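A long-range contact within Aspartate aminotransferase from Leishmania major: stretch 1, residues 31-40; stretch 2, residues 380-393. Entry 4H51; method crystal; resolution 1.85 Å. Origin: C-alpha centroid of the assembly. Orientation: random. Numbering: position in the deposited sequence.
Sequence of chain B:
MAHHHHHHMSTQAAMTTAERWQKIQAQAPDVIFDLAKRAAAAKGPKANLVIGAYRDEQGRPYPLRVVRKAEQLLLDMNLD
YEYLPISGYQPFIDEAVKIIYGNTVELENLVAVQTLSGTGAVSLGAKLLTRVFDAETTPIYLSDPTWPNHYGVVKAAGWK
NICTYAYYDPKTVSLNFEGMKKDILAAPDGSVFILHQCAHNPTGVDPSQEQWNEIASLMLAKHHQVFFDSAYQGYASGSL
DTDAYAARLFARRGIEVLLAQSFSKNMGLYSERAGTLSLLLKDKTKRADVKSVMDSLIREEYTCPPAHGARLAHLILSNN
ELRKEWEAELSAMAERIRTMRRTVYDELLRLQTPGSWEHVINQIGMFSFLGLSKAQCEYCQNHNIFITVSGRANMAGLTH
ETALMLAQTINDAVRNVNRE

Stretch 1 (31-40) VIFDLAKRAA
Stretch 2 380-393: CQNHNIFITVSGRA

One side of a helix, residues 31-40, packs against a helix end, short strand and turn more than 340 residues later in the chain, in a largely apolar contact closed at one margin by an arginine hydrogen bond and a water; it buries 456 Å², both sides summed. Stretch 1 is regular α-helix, phi/psi near -63/-43, with i to i+4 bonds such as Leu 35 N to Val 31 O (3.0 Å). In stretch 2 a helix runs through Asn 382; His 383 (-97/26) leaves helical angles, Asn 384 takes positive phi (61/25), and Ile 385 and Phe 386 are extended. Thr 388 to Gly 391 form a type I turn, Gly 391 N to Thr 388 O 2.9 Å, followed by strand from Arg 392. Gly 391 sits at 90/16, where a CB would jam against the preceding carbonyl O. The register is set by CA-CA distances of 7.7 Å for Ile 32-Thr 388 and 6.3 Å for Ala 39-Phe 386.

Phe 386 (chi1 m, chi2 -91°) points toward the helix and loses 89 Å². Ala 39 covers one ring face: its CA lies 3.8 Å from the ring centroid, 1° off the normal, a CH-pi contact, and its CB is 3.6 Å from Phe 386 CG. Leu 35 CD1, 4.3 Å from Phe 386 CD1, and Arg 38 NE, 3.5 Å from Phe 386 CE1, lie at the ring edge.

Leu 35 (t, chi2 p) points toward stretch 2, its CD2 3.5 Å from Ile 387 O and 3.7 Å from Gln 381 NE2. Those two polar atoms are already paired: Gln 381 (m, t, chi3 -9°) donates NE2 to Ile 387 O at 2.8 Å and 170°, tying helix end to loop beside the leucine. One turn earlier, Ile 32 (m, m) starts sideways but brings CD1 to 3.7 Å from Thr 388 CG2; its CG2 is 4.0 Å from Arg 392 NH2. Thr 388 (p) braces the turn, its OG1 accepting from Arg 392 N (3.0 Å) and sharing a hydrogen bond with Ser 390 OG (2.8 Å).

Arg 38, extended with chi1 to chi3 all t, also leaves sideways, yet its end reaches Asn 382 (m, chi2 -23°): NH2 donates to OD1 at 3.1 Å and 157°, near the guanidinium plane. Water 1 accepts from Arg 38 NH1 (3.0 Å) and donates to Gln 381 OE1 (2.8 Å) and Asn 382 OD1 (3.0 Å).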

# COMPACT_ATOMS: atom_id res chain seq x y z
N VAL B 31 -6.85 -3.81 18.61
CA VAL B 31 -6.75 -3.43 20.04
C VAL B 31 -5.99 -2.10 20.31
O VAL B 31 -6.41 -1.28 21.11
CB VAL B 31 -6.11 -4.55 20.88
CG1 VAL B 31 -5.90 -4.07 22.32
CG2 VAL B 31 -6.98 -5.82 20.84
N ILE B 32 -4.84 -1.93 19.65
CA ILE B 32 -4.03 -0.73 19.79
C ILE B 32 -4.68 0.50 19.13
O ILE B 32 -4.78 1.55 19.77
CB ILE B 32 -2.60 -0.95 19.21
CG1 ILE B 32 -1.83 -1.98 20.06
CG2 ILE B 32 -1.80 0.35 19.11
CD1 ILE B 32 -1.99 -1.78 21.56
N PHE B 33 -5.12 0.39 17.86
CA PHE B 33 -5.84 1.53 17.22
C PHE B 33 -7.17 1.86 17.94
O PHE B 33 -7.55 3.06 18.03
CB PHE B 33 -6.05 1.33 15.70
CG PHE B 33 -4.88 1.78 14.85
CD1 PHE B 33 -3.62 1.17 14.98
CD2 PHE B 33 -5.02 2.82 13.92
CE1 PHE B 33 -2.54 1.59 14.20
CE2 PHE B 33 -3.94 3.23 13.13
CZ PHE B 33 -2.70 2.61 13.28
N ASP B 34 -7.84 0.83 18.49
CA ASP B 34 -9.07 1.06 19.24
C ASP B 34 -8.81 1.82 20.55
O ASP B 34 -9.50 2.81 20.80
CB ASP B 34 -9.83 -0.25 19.52
CG ASP B 34 -11.33 -0.13 19.22
OD1 ASP B 34 -11.67 0.56 18.24
OD2 ASP B 34 -12.16 -0.74 19.96
N LEU B 35 -7.82 1.39 21.36
CA LEU B 35 -7.50 2.08 22.67
C LEU B 35 -6.98 3.49 22.43
O LEU B 35 -7.33 4.40 23.16
CB LEU B 35 -6.55 1.23 23.55
CG LEU B 35 -6.10 1.68 24.97
CD1 LEU B 35 -7.18 1.61 26.02
CD2 LEU B 35 -4.89 0.85 25.42
N ALA B 36 -6.24 3.68 21.34
CA ALA B 36 -5.79 5.00 20.88
C ALA B 36 -7.00 5.93 20.60
O ALA B 36 -6.98 7.11 20.97
CB ALA B 36 -4.90 4.87 19.63
N LYS B 37 -8.04 5.38 19.97
CA LYS B 37 -9.27 6.14 19.67
C LYS B 37 -9.97 6.54 20.98
O LYS B 37 -10.38 7.71 21.15
CB LYS B 37 -10.21 5.34 18.74
N ARG B 38 -10.09 5.60 21.92
CA ARG B 38 -10.68 5.96 23.23
C ARG B 38 -9.86 7.06 23.93
O ARG B 38 -10.39 8.09 24.36
CB ARG B 38 -10.75 4.76 24.16
CG ARG B 38 -11.11 5.12 25.60
CD ARG B 38 -11.05 3.88 26.46
NE ARG B 38 -11.23 4.16 27.89
CZ ARG B 38 -11.14 3.23 28.84
NH1 ARG B 38 -10.85 1.97 28.53
NH2 ARG B 38 -11.31 3.55 30.12
N ALA B 39 -8.55 6.81 24.05
CA ALA B 39 -7.63 7.77 24.67
C ALA B 39 -7.82 9.21 24.12
O ALA B 39 -7.84 10.17 24.88
CB ALA B 39 -6.19 7.29 24.50
N ALA B 40 -7.91 9.33 22.79
CA ALA B 40 -7.99 10.63 22.11
C ALA B 40 -9.33 11.28 22.38
O ALA B 40 -9.44 12.51 22.37
CB ALA B 40 -7.77 10.50 20.61
N CYS B 380 -5.25 2.05 35.42
CA CYS B 380 -4.54 3.22 34.95
C CYS B 380 -5.39 3.84 33.85
O CYS B 380 -5.58 5.08 33.78
CB CYS B 380 -3.13 2.83 34.43
SG CYS B 380 -1.84 2.44 35.65
N GLN B 381 -5.95 2.98 33.02
CA GLN B 381 -6.70 3.40 31.85
C GLN B 381 -7.95 4.19 32.26
O GLN B 381 -8.29 5.20 31.64
CB GLN B 381 -7.13 2.19 31.01
CG GLN B 381 -5.99 1.53 30.27
CD GLN B 381 -6.38 0.17 29.68
OE1 GLN B 381 -7.48 -0.35 29.97
NE2 GLN B 381 -5.49 -0.42 28.86
N ASN B 382 -8.59 3.73 33.32
CA ASN B 382 -9.83 4.33 33.79
C ASN B 382 -9.57 5.67 34.46
O ASN B 382 -10.49 6.49 34.56
CB ASN B 382 -10.54 3.38 34.75
CG ASN B 382 -10.98 2.10 34.08
OD1 ASN B 382 -11.16 2.01 32.85
ND2 ASN B 382 -11.14 1.07 34.89
N HIS B 383 -8.32 5.88 34.90
CA HIS B 383 -7.83 7.18 35.42
C HIS B 383 -7.11 7.96 34.38
O HIS B 383 -6.29 8.80 34.68
CB HIS B 383 -6.95 6.95 36.63
CG HIS B 383 -7.69 6.34 37.76
ND1 HIS B 383 -8.45 5.24 37.59
CD2 HIS B 383 -7.84 6.73 39.09
CE1 HIS B 383 -9.04 4.92 38.76
NE2 HIS B 383 -8.66 5.83 39.68
N ASN B 384 -7.45 7.70 33.13
CA ASN B 384 -6.95 8.51 32.05
C ASN B 384 -5.40 8.45 31.96
O ASN B 384 -4.79 9.32 31.42
CB ASN B 384 -7.48 9.96 32.21
CG ASN B 384 -8.81 10.22 31.48
OD1 ASN B 384 -9.43 9.32 30.87
ND2 ASN B 384 -9.24 11.49 31.52
N ILE B 385 -4.78 7.37 32.46
CA ILE B 385 -3.37 7.05 32.11
C ILE B 385 -3.45 5.85 31.16
O ILE B 385 -3.53 4.73 31.60
CB ILE B 385 -2.50 6.74 33.36
CG1 ILE B 385 -2.42 7.94 34.34
CG2 ILE B 385 -1.08 6.35 32.94
CD1 ILE B 385 -2.15 9.29 33.71
N PHE B 386 -3.50 6.11 29.87
CA PHE B 386 -3.81 5.11 28.86
C PHE B 386 -2.53 4.41 28.39
O PHE B 386 -1.92 4.78 27.38
CB PHE B 386 -4.54 5.71 27.66
CG PHE B 386 -5.90 6.29 27.99
CD1 PHE B 386 -7.05 5.50 27.91
CD2 PHE B 386 -6.02 7.62 28.36
CE1 PHE B 386 -8.29 6.03 28.19
CE2 PHE B 386 -7.26 8.16 28.63
CZ PHE B 386 -8.40 7.35 28.56
N ILE B 387 -2.15 3.43 29.17
CA ILE B 387 -1.19 2.40 28.74
C ILE B 387 -1.97 1.17 28.25
O ILE B 387 -3.18 1.04 28.51
CB ILE B 387 -0.25 2.03 29.91
CG1 ILE B 387 -1.00 1.38 31.05
CG2 ILE B 387 0.46 3.27 30.43
CD1 ILE B 387 -0.12 0.98 32.19
N THR B 388 -1.30 0.23 27.57
CA THR B 388 -1.98 -1.01 27.22
C THR B 388 -2.20 -1.94 28.41
O THR B 388 -1.56 -1.85 29.48
CB THR B 388 -1.26 -1.79 26.11
OG1 THR B 388 -0.11 -2.48 26.68
CG2 THR B 388 -0.82 -0.83 24.98
N VAL B 389 -3.12 -2.89 28.20
CA VAL B 389 -3.43 -3.89 29.20
C VAL B 389 -2.23 -4.81 29.53
O VAL B 389 -2.17 -5.40 30.59
CB VAL B 389 -4.68 -4.73 28.80
CG1 VAL B 389 -5.88 -3.82 28.68
CG2 VAL B 389 -4.47 -5.48 27.51
N SER B 390 -1.27 -4.89 28.62
CA SER B 390 -0.00 -5.63 28.87
C SER B 390 1.10 -4.80 29.56
O SER B 390 2.21 -5.30 29.82
CB SER B 390 0.53 -6.18 27.55
OG SER B 390 0.74 -5.13 26.59
N GLY B 391 0.79 -3.55 29.86
CA GLY B 391 1.69 -2.66 30.56
C GLY B 391 2.62 -1.85 29.66
O GLY B 391 3.59 -1.29 30.14
N ARG B 392 2.33 -1.78 28.37
CA ARG B 392 3.12 -0.97 27.45
C ARG B 392 2.75 0.49 27.47
O ARG B 392 1.57 0.83 27.32
CB ARG B 392 2.97 -1.46 25.99
CG ARG B 392 4.08 -0.90 25.12
CD ARG B 392 3.94 -1.21 23.62
NE ARG B 392 2.92 -0.38 22.98
CZ ARG B 392 2.51 -0.50 21.71
NH1 ARG B 392 3.04 -1.43 20.93
NH2 ARG B 392 1.57 0.32 21.22
N ALA B 393 3.75 1.35 27.59
CA ALA B 393 3.56 2.78 27.66
C ALA B 393 4.45 3.41 26.61
O ALA B 393 5.62 3.09 26.56
CB ALA B 393 3.95 3.33 29.06
O HOH W 1 -10.14 0.15 30.80